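Long-range contacts in fructosyl amine: oxygen oxidoreductase (Aspergillus fumigatus, PDB 3DJE), which oxidatively deglycates fructosyl amino acids, using FAD as cofactor and molecular oxygen as electron acceptor: residues S8-G13 and E211-C216; V12-W17 and V35-P40; T31-L36 and M174-V179. One frame throughout, in Å; residues are numbered along the deposited sequence.

All three contacts lie in the parallel part of one mixed sheet, where the parallel strands 177-180, 33-37, 9-12 and 212-215 follow one another in that order. Contact 1 joins 9-12 and 212-215, two strands in the middle of the sheet; contact 3 pairs 33-37 with 177-180, the strand at one edge of it within this chain. Contact 2 shares Val12 and Gly13 with contact 1, and Val35 and Leu36 with contact 3. Contacts 1 and 2 are buried against FAD; contact 3 is only partly buried and reaches the cofactor through Leu36. Mainly apolar side chains serve contact 1, glycines and a carboxylate contact 2, valines, a lysine and waters contact 3.

Contact 1 of 3, residues S8-G13 and E211-C216; sequences SLLIVG and ERTFLC. With FAD (flavin-adenine dinucleotide), chain C.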
# COMPACT_ATOMS: atom_id res chain seq x y z
N SER A 8 -19.08 12.49 -18.10
CA SER A 8 -17.65 12.20 -18.22
C SER A 8 -16.96 12.27 -16.86
O SER A 8 -16.93 13.32 -16.22
CB SER A 8 -16.99 13.16 -19.21
OG SER A 8 -15.58 12.95 -19.24
N LEU A 9 -16.42 11.13 -16.43
CA LEU A 9 -15.68 11.03 -15.17
C LEU A 9 -14.24 10.64 -15.49
O LEU A 9 -14.01 9.78 -16.34
CB LEU A 9 -16.30 9.99 -14.23
CG LEU A 9 -17.79 10.13 -13.95
CD1 LEU A 9 -18.22 9.00 -13.01
CD2 LEU A 9 -18.06 11.47 -13.29
N LEU A 10 -13.30 11.29 -14.82
CA LEU A 10 -11.88 11.08 -15.10
C LEU A 10 -11.19 10.64 -13.83
O LEU A 10 -11.37 11.27 -12.79
CB LEU A 10 -11.26 12.38 -15.58
CG LEU A 10 -9.81 12.31 -16.07
CD1 LEU A 10 -9.69 11.40 -17.29
CD2 LEU A 10 -9.33 13.71 -16.41
N ILE A 11 -10.41 9.56 -13.92
CA ILE A 11 -9.62 9.12 -12.77
C ILE A 11 -8.15 9.27 -13.11
O ILE A 11 -7.69 8.73 -14.12
CB ILE A 11 -9.89 7.65 -12.40
CG1 ILE A 11 -11.37 7.47 -12.04
CG2 ILE A 11 -8.97 7.19 -11.25
CD1 ILE A 11 -11.78 6.02 -11.94
N VAL A 12 -7.43 10.03 -12.27
CA VAL A 12 -5.98 10.19 -12.44
C VAL A 12 -5.27 9.15 -11.58
O VAL A 12 -5.25 9.24 -10.34
CB VAL A 12 -5.50 11.62 -12.08
CG1 VAL A 12 -3.93 11.75 -12.19
CG2 VAL A 12 -6.18 12.65 -12.96
N GLY A 13 -4.71 8.14 -12.25
CA GLY A 13 -4.03 7.02 -11.62
C GLY A 13 -4.82 5.72 -11.71
O GLY A 13 -5.96 5.64 -11.23
N GLU A 211 -16.70 16.06 -16.04
CA GLU A 211 -17.61 16.60 -15.05
C GLU A 211 -17.11 16.44 -13.61
O GLU A 211 -17.36 17.29 -12.76
CB GLU A 211 -18.99 15.96 -15.23
CG GLU A 211 -19.71 16.36 -16.51
CD GLU A 211 -21.20 16.03 -16.45
OE1 GLU A 211 -21.79 16.14 -15.36
OE2 GLU A 211 -21.79 15.65 -17.50
N ARG A 212 -16.43 15.32 -13.34
CA ARG A 212 -15.74 15.10 -12.06
C ARG A 212 -14.40 14.45 -12.35
O ARG A 212 -14.30 13.63 -13.27
CB ARG A 212 -16.53 14.16 -11.13
CG ARG A 212 -17.88 14.71 -10.67
CD ARG A 212 -17.73 15.88 -9.72
NE ARG A 212 -19.01 16.29 -9.16
CZ ARG A 212 -19.91 17.05 -9.80
NH1 ARG A 212 -19.66 17.51 -11.02
NH2 ARG A 212 -21.05 17.35 -9.21
N THR A 213 -13.39 14.84 -11.58
CA THR A 213 -12.03 14.29 -11.66
C THR A 213 -11.69 13.70 -10.30
O THR A 213 -11.83 14.38 -9.28
CB THR A 213 -11.01 15.40 -12.03
OG1 THR A 213 -11.35 15.97 -13.31
CG2 THR A 213 -9.58 14.88 -12.05
N PHE A 214 -11.23 12.44 -10.30
CA PHE A 214 -10.77 11.76 -9.10
C PHE A 214 -9.25 11.73 -9.13
O PHE A 214 -8.68 11.28 -10.11
CB PHE A 214 -11.25 10.31 -9.07
CG PHE A 214 -12.75 10.16 -8.97
CD1 PHE A 214 -13.36 9.89 -7.74
CD2 PHE A 214 -13.55 10.24 -10.11
CE1 PHE A 214 -14.75 9.72 -7.65
CE2 PHE A 214 -14.95 10.07 -10.01
CZ PHE A 214 -15.54 9.81 -8.78
N LEU A 215 -8.62 12.19 -8.06
CA LEU A 215 -7.17 12.16 -7.96
C LEU A 215 -6.76 10.96 -7.12
O LEU A 215 -6.96 10.94 -5.90
CB LEU A 215 -6.66 13.48 -7.40
CG LEU A 215 -5.13 13.63 -7.29
CD1 LEU A 215 -4.48 13.38 -8.65
CD2 LEU A 215 -4.80 15.01 -6.76
N CYS A 216 -6.20 9.96 -7.80
CA CYS A 216 -5.82 8.68 -7.18
C CYS A 216 -4.40 8.31 -7.59
O CYS A 216 -4.11 7.17 -7.93
CB CYS A 216 -6.79 7.59 -7.63
SG CYS A 216 -8.47 7.84 -7.05
PA FAD C . -0.69 3.28 -6.15
O1A FAD C . -1.27 1.94 -6.20
O2A FAD C . 0.80 3.41 -6.00
O5B FAD C . -1.20 3.99 -7.47
C5B FAD C . -0.76 5.28 -7.89
C4B FAD C . -0.94 5.35 -9.41
O4B FAD C . -0.71 6.73 -9.72
C3B FAD C . 0.19 4.53 -10.07
O3B FAD C . -0.34 3.48 -10.89
C2B FAD C . 0.90 5.61 -10.91
O2B FAD C . 1.35 5.10 -12.21
C1B FAD C . -0.18 6.72 -11.01
N9A FAD C . 0.49 7.97 -11.48
C8A FAD C . 1.69 8.47 -11.12
N7A FAD C . 1.92 9.59 -11.83
C5A FAD C . 0.87 9.79 -12.64
C6A FAD C . 0.56 10.76 -13.60
N6A FAD C . 1.43 11.76 -13.87
N1A FAD C . -0.62 10.66 -14.25
C2A FAD C . -1.48 9.67 -14.00
N3A FAD C . -1.21 8.73 -13.09
C4A FAD C . -0.04 8.77 -12.40
N1 FAD C . -0.84 -2.37 2.13
C2 FAD C . -1.58 -3.41 2.68
O2 FAD C . -2.79 -3.32 2.85
N3 FAD C . -0.91 -4.58 3.06
C4 FAD C . 0.46 -4.73 2.91
O4 FAD C . 1.02 -5.78 3.25
C4X FAD C . 1.20 -3.66 2.36
N5 FAD C . 2.58 -3.77 2.21
C5X FAD C . 3.26 -2.78 1.51
C6 FAD C . 4.60 -3.00 1.19
C7 FAD C . 5.31 -2.06 0.45
C7M FAD C . 6.78 -2.35 0.14
C8 FAD C . 4.67 -0.90 0.01
C8M FAD C . 5.44 0.11 -0.88
C9 FAD C . 3.32 -0.69 0.32
C9A FAD C . 2.61 -1.63 1.07
N10 FAD C . 1.25 -1.44 1.41
C10 FAD C . 0.54 -2.50 1.98
C1' FAD C . 0.59 -0.16 1.16
C2' FAD C . -0.17 -0.22 -0.16
O2' FAD C . 0.62 -0.89 -1.16
C3' FAD C . -0.51 1.20 -0.61
O3' FAD C . -1.05 1.94 0.50
C4' FAD C . -1.55 1.23 -1.74
O4' FAD C . -1.24 0.27 -2.76
C5' FAD C . -1.57 2.63 -2.36
O5' FAD C . -2.58 2.69 -3.38
P FAD C . -2.77 4.02 -4.25
O1P FAD C . -2.94 5.18 -3.32
O2P FAD C . -3.81 3.70 -5.25
O3P FAD C . -1.38 4.21 -5.03
O HOH W 1 -20.25 14.88 -19.31
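Ile11 and Phe214 are paired across the parallel strands 9-12 and 212-215, and their side chains cross obliquely, Ile11 CG1 lying 4.0 Å from Phe214 CD2. Phe214 holds CG beside its own backbone N (chi1 -65°), the N that bonds to Leu10 O, and that same oxygen also sits in the ring plane at the ring's edge. The broad ring can reach Thr21 of helix 16-27 and Met381 of helix 373-382 as well as Ile11. Leu9 shares the face and sets CD2 against Arg212 CB at 3.8 Å. It uses only the aliphatic base of the arginine, whose chain bends at chi2; its NH1 bonds to Glu211 O at 2.9 Å, from above the carbonyl plane. On the other face Val12 and Leu215 project together, flank to flank. Val12 CG1, anti to the backbone N (chi1 177°), is 3.9 Å from Leu215 CD1 and also touches the adenine of FAD at C2A, 3.7 Å away. Five backbone bonds join the segments; Val12 N to Phe214 O, 2.8 Å, is almost straight at 177°. The amides facing this pair thus find carbonyl oxygens across it, while Leu9 and Ile11 bond on their other side to Thr34, leaving mainly apolar side chains on the two faces.

Contact 2 of 3, residues V12-W17 and V35-P40; sequences VGAGTW and VLDPYP. With FAD (flavin-adenine dinucleotide), chain C.
Asp37 OD2 takes the N-H of Ala14 on its anti lone pair, 2.7 Å from Ala14 N. The same oxygen accepts the ribose hydroxyl O3B of FAD, and OD1 accepts O2B, each Asp37-to-ribose bond being 2.7 Å long. A carboxylate suits this place because its two acceptors match the ribose diol. Beyond Gly15, the N-cap, the first turn of helix 16-27 holds the pyrophosphate: Thr16 N donates to FAD O1A at 2.9 Å and Trp17 N to FAD O2P at 2.8 Å, and this amide end probably helps to balance the phosphate charge.

The second shell sets these groups. Tyr39 N bonds to Asp37 OD1 at 3.0 Å, an Asx turn that helps fix the rotation of the carboxylate, while Pro38 CD packs against the adenine. Gly13 N bonds to Leu36 O at 2.9 Å, continuing the strand pairing up to the turn. At Gly13, phi is 109°, which glycine readily adopts, and the bare CA lets the adenine and ribose come close; at Gly15 the lack of a side chain makes room for FAD O5B. Ala14, a short side chain at a close approach, rests CB on Val35 CG1 at 3.6 Å. Strand, glycine-rich turn, helix and a second strand ending in an acid that binds the ribose form the dinucleotide-binding beta-alpha-beta unit of Rossmann-type flavoproteins.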
# COMPACT_ATOMS: atom_id res chain seq x y z
N VAL A 12 -7.43 10.03 -12.27
CA VAL A 12 -5.98 10.19 -12.44
C VAL A 12 -5.27 9.15 -11.58
O VAL A 12 -5.25 9.24 -10.34
CB VAL A 12 -5.50 11.62 -12.08
CG1 VAL A 12 -3.93 11.75 -12.19
CG2 VAL A 12 -6.18 12.65 -12.96
N GLY A 13 -4.71 8.14 -12.25
CA GLY A 13 -4.03 7.02 -11.62
C GLY A 13 -4.82 5.72 -11.71
O GLY A 13 -5.96 5.64 -11.23
N ALA A 14 -4.21 4.69 -12.30
CA ALA A 14 -4.80 3.35 -12.38
C ALA A 14 -4.14 2.37 -11.40
O ALA A 14 -3.97 1.19 -11.70
CB ALA A 14 -4.70 2.82 -13.83
N GLY A 15 -3.77 2.88 -10.23
CA GLY A 15 -3.19 2.05 -9.18
C GLY A 15 -4.27 1.40 -8.35
O GLY A 15 -5.39 1.15 -8.82
N THR A 16 -3.93 1.13 -7.10
CA THR A 16 -4.83 0.37 -6.23
C THR A 16 -6.21 1.05 -6.09
O THR A 16 -7.26 0.46 -6.35
CB THR A 16 -4.22 0.17 -4.84
OG1 THR A 16 -2.85 -0.25 -4.98
CG2 THR A 16 -5.00 -0.87 -4.07
N TRP A 17 -6.18 2.31 -5.67
CA TRP A 17 -7.41 3.00 -5.34
C TRP A 17 -8.11 3.57 -6.58
O TRP A 17 -9.35 3.57 -6.64
CB TRP A 17 -7.13 4.08 -4.29
CG TRP A 17 -6.88 3.51 -2.91
CD1 TRP A 17 -6.57 2.21 -2.57
CD2 TRP A 17 -6.95 4.24 -1.68
NE1 TRP A 17 -6.46 2.09 -1.20
CE2 TRP A 17 -6.69 3.32 -0.64
CE3 TRP A 17 -7.22 5.58 -1.37
CZ2 TRP A 17 -6.69 3.71 0.70
CZ3 TRP A 17 -7.23 5.97 -0.02
CH2 TRP A 17 -6.95 5.03 0.98
N VAL A 35 -9.72 6.35 -17.28
CA VAL A 35 -8.62 6.29 -16.32
C VAL A 35 -7.31 6.54 -17.05
O VAL A 35 -7.05 5.91 -18.09
CB VAL A 35 -8.55 4.92 -15.59
CG1 VAL A 35 -7.48 4.96 -14.47
CG2 VAL A 35 -9.91 4.55 -14.98
N LEU A 36 -6.48 7.42 -16.48
CA LEU A 36 -5.18 7.79 -17.06
C LEU A 36 -4.03 7.34 -16.17
O LEU A 36 -4.01 7.62 -14.98
CB LEU A 36 -5.08 9.32 -17.20
CG LEU A 36 -6.15 10.03 -18.04
CD1 LEU A 36 -5.98 11.54 -17.90
CD2 LEU A 36 -6.07 9.61 -19.50
N ASP A 37 -3.03 6.70 -16.77
CA ASP A 37 -1.83 6.29 -16.00
C ASP A 37 -0.62 6.24 -16.94
O ASP A 37 -0.75 5.75 -18.05
CB ASP A 37 -2.09 4.92 -15.37
CG ASP A 37 -1.14 4.59 -14.23
OD1 ASP A 37 0.07 4.42 -14.48
OD2 ASP A 37 -1.60 4.49 -13.07
N PRO A 38 0.56 6.73 -16.50
CA PRO A 38 1.77 6.74 -17.33
C PRO A 38 2.38 5.35 -17.57
O PRO A 38 3.28 5.23 -18.41
CB PRO A 38 2.74 7.62 -16.53
CG PRO A 38 2.30 7.53 -15.13
CD PRO A 38 0.79 7.35 -15.19
N TYR A 39 1.89 4.34 -16.85
CA TYR A 39 2.36 2.96 -17.05
C TYR A 39 1.21 2.03 -17.46
O TYR A 39 0.07 2.25 -17.07
CB TYR A 39 3.01 2.42 -15.77
CG TYR A 39 4.30 3.09 -15.38
CD1 TYR A 39 5.53 2.47 -15.64
CD2 TYR A 39 4.30 4.33 -14.74
CE1 TYR A 39 6.73 3.09 -15.28
CE2 TYR A 39 5.51 4.97 -14.40
CZ TYR A 39 6.71 4.33 -14.67
OH TYR A 39 7.90 4.94 -14.31
N PRO A 40 1.51 0.96 -18.23
CA PRO A 40 0.46 -0.03 -18.50
C PRO A 40 -0.00 -0.69 -17.20
O PRO A 40 0.78 -0.79 -16.26
CB PRO A 40 1.16 -1.08 -19.38
CG PRO A 40 2.46 -0.49 -19.79
CD PRO A 40 2.81 0.58 -18.82
PA FAD C . -0.69 3.28 -6.15
O1A FAD C . -1.27 1.94 -6.20
O2A FAD C . 0.80 3.41 -6.00
O5B FAD C . -1.20 3.99 -7.47
C5B FAD C . -0.76 5.28 -7.89
C4B FAD C . -0.94 5.35 -9.41
O4B FAD C . -0.71 6.73 -9.72
C3B FAD C . 0.19 4.53 -10.07
O3B FAD C . -0.34 3.48 -10.89
C2B FAD C . 0.90 5.61 -10.91
O2B FAD C . 1.35 5.10 -12.21
C1B FAD C . -0.18 6.72 -11.01
N9A FAD C . 0.49 7.97 -11.48
C8A FAD C . 1.69 8.47 -11.12
N7A FAD C . 1.92 9.59 -11.83
C5A FAD C . 0.87 9.79 -12.64
C6A FAD C . 0.56 10.76 -13.60
N6A FAD C . 1.43 11.76 -13.87
N1A FAD C . -0.62 10.66 -14.25
C2A FAD C . -1.48 9.67 -14.00
N3A FAD C . -1.21 8.73 -13.09
C4A FAD C . -0.04 8.77 -12.40
N1 FAD C . -0.84 -2.37 2.13
C2 FAD C . -1.58 -3.41 2.68
O2 FAD C . -2.79 -3.32 2.85
N3 FAD C . -0.91 -4.58 3.06
C4 FAD C . 0.46 -4.73 2.91
O4 FAD C . 1.02 -5.78 3.25
C4X FAD C . 1.20 -3.66 2.36
N5 FAD C . 2.58 -3.77 2.21
C5X FAD C . 3.26 -2.78 1.51
C6 FAD C . 4.60 -3.00 1.19
C7 FAD C . 5.31 -2.06 0.45
C7M FAD C . 6.78 -2.35 0.14
C8 FAD C . 4.67 -0.90 0.01
C8M FAD C . 5.44 0.11 -0.88
C9 FAD C . 3.32 -0.69 0.32
C9A FAD C . 2.61 -1.63 1.07
N10 FAD C . 1.25 -1.44 1.41
C10 FAD C . 0.54 -2.50 1.98
C1' FAD C . 0.59 -0.16 1.16
C2' FAD C . -0.17 -0.22 -0.16
O2' FAD C . 0.62 -0.89 -1.16
C3' FAD C . -0.51 1.20 -0.61
O3' FAD C . -1.05 1.94 0.50
C4' FAD C . -1.55 1.23 -1.74
O4' FAD C . -1.24 0.27 -2.76
C5' FAD C . -1.57 2.63 -2.36
O5' FAD C . -2.58 2.69 -3.38
P FAD C . -2.77 4.02 -4.25
O1P FAD C . -2.94 5.18 -3.32
O2P FAD C . -3.81 3.70 -5.25
O3P FAD C . -1.38 4.21 -5.03

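Contact 3 of 3, residues T31-L36 and M174-V179; sequences TNVTVL and MGVKFV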
# COMPACT_ATOMS: atom_id res chain seq x y z
N THR A 31 -21.15 4.98 -17.10
CA THR A 31 -20.80 4.42 -18.40
C THR A 31 -19.81 5.26 -19.22
O THR A 31 -19.53 4.91 -20.37
CB THR A 31 -22.05 4.25 -19.28
OG1 THR A 31 -22.65 5.53 -19.46
CG2 THR A 31 -23.05 3.32 -18.63
N ASN A 32 -19.30 6.33 -18.62
CA ASN A 32 -18.38 7.22 -19.33
C ASN A 32 -17.16 7.59 -18.47
O ASN A 32 -16.88 8.77 -18.24
CB ASN A 32 -19.14 8.46 -19.82
CG ASN A 32 -18.32 9.32 -20.78
OD1 ASN A 32 -17.27 8.90 -21.29
ND2 ASN A 32 -18.79 10.55 -21.03
N VAL A 33 -16.44 6.55 -18.04
CA VAL A 33 -15.31 6.72 -17.12
C VAL A 33 -14.01 6.50 -17.88
O VAL A 33 -13.90 5.52 -18.63
CB VAL A 33 -15.39 5.68 -15.97
CG1 VAL A 33 -14.22 5.85 -14.99
CG2 VAL A 33 -16.74 5.78 -15.24
N THR A 34 -13.05 7.40 -17.69
CA THR A 34 -11.73 7.25 -18.29
C THR A 34 -10.68 7.26 -17.19
O THR A 34 -10.74 8.09 -16.27
CB THR A 34 -11.44 8.39 -19.29
OG1 THR A 34 -12.43 8.38 -20.33
CG2 THR A 34 -10.08 8.21 -19.95
N VAL A 35 -9.72 6.35 -17.28
CA VAL A 35 -8.62 6.29 -16.32
C VAL A 35 -7.31 6.54 -17.05
O VAL A 35 -7.05 5.91 -18.09
CB VAL A 35 -8.55 4.92 -15.59
CG1 VAL A 35 -7.48 4.96 -14.47
CG2 VAL A 35 -9.91 4.55 -14.98
N LEU A 36 -6.48 7.42 -16.48
CA LEU A 36 -5.18 7.79 -17.06
C LEU A 36 -4.03 7.34 -16.17
O LEU A 36 -4.01 7.62 -14.98
CB LEU A 36 -5.08 9.32 -17.20
CG LEU A 36 -6.15 10.03 -18.04
CD1 LEU A 36 -5.98 11.54 -17.90
CD2 LEU A 36 -6.07 9.61 -19.50
N MSE A 174 -16.67 -3.75 -18.35
CA MSE A 174 -17.90 -3.02 -18.03
C MSE A 174 -17.94 -1.62 -18.62
O MSE A 174 -18.88 -0.86 -18.36
CB MSE A 174 -18.11 -2.98 -16.53
CG MSE A 174 -18.28 -4.36 -15.94
SE MSE A 174 -18.44 -4.17 -14.05
CE MSE A 174 -20.27 -3.53 -13.97
N GLY A 175 -16.92 -1.27 -19.40
CA GLY A 175 -16.96 -0.06 -20.21
C GLY A 175 -15.98 1.04 -19.86
O GLY A 175 -15.90 2.06 -20.55
N VAL A 176 -15.21 0.84 -18.79
CA VAL A 176 -14.22 1.85 -18.40
C VAL A 176 -13.08 1.89 -19.42
O VAL A 176 -12.57 0.84 -19.86
CB VAL A 176 -13.68 1.61 -16.96
CG1 VAL A 176 -12.55 2.61 -16.61
CG2 VAL A 176 -14.82 1.67 -15.93
N LYS A 177 -12.71 3.11 -19.80
CA LYS A 177 -11.63 3.37 -20.74
C LYS A 177 -10.34 3.53 -19.95
O LYS A 177 -10.25 4.37 -19.06
CB LYS A 177 -11.93 4.66 -21.51
CG LYS A 177 -13.21 4.60 -22.33
CD LYS A 177 -13.84 5.99 -22.53
CE LYS A 177 -14.82 6.36 -21.41
NZ LYS A 177 -15.78 5.27 -21.05
N PHE A 178 -9.34 2.70 -20.25
CA PHE A 178 -8.02 2.87 -19.65
C PHE A 178 -7.07 3.41 -20.70
O PHE A 178 -6.85 2.75 -21.72
CB PHE A 178 -7.45 1.55 -19.09
CG PHE A 178 -8.08 1.13 -17.79
CD1 PHE A 178 -7.40 1.30 -16.58
CD2 PHE A 178 -9.35 0.57 -17.77
CE1 PHE A 178 -7.99 0.90 -15.36
CE2 PHE A 178 -9.95 0.18 -16.57
CZ PHE A 178 -9.28 0.34 -15.36
N VAL A 179 -6.51 4.58 -20.42
CA VAL A 179 -5.52 5.19 -21.30
C VAL A 179 -4.19 5.19 -20.55
O VAL A 179 -3.98 5.98 -19.63
CB VAL A 179 -5.92 6.63 -21.72
CG1 VAL A 179 -4.86 7.24 -22.65
CG2 VAL A 179 -7.31 6.63 -22.38
O HOH W 2 -19.25 2.43 -21.30
O HOH W 3 -17.03 3.93 -18.64
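The edge strand 177-180 of the Rossmann-type sheet joins strand 33-37 in parallel, Lys177, Phe178 and Val179 pairing with Thr34, Val35 and Leu36, while Val176 just before the strand meets Val33. The preceding helix 160-173 ends in a Schellman motif at Gly175, whose positive phi of 114° suits glycine, and the chain then turns into the sheet. Three backbone bonds join the segments: Lys177 N to Val33 O, Val35 N to Lys177 O, and Val179 N to Val35 O, the last 2.7 Å long and nearly straight at 174°.

Valines suit the face turned to the helices, since their branched, compact side chains fit between sheet and helix. Val35 CG2 meets Val176 CG1 at 3.7 Å, and also lies over one face of the Phe178 ring, offset toward its rim. Phe178 in turn packs on Ala168 and Ala171 of helix 160-173, where the alanines leave room for the ring. On the opposite face Leu36 and Val179 run out from the sheet together, with Leu36 CD2 3.7 Å from Val179 CB, and Thr34 CG2 touches Val179 CG2 at 4.0 Å.

Toward solvent the packing turns polar. Asn32 gives its ND2 to Ser6 O, outside the pair. Lys177 has two conformers, which leaves the place of its tip uncertain; in the one described here the chain bends at chi3 (-89°), and its CE passes 3.3 Å from Thr34 OG1. Beside it a water donates weakly to Gly175 O and accepts from Val33 N, its oxygen 2.8 Å from that nitrogen.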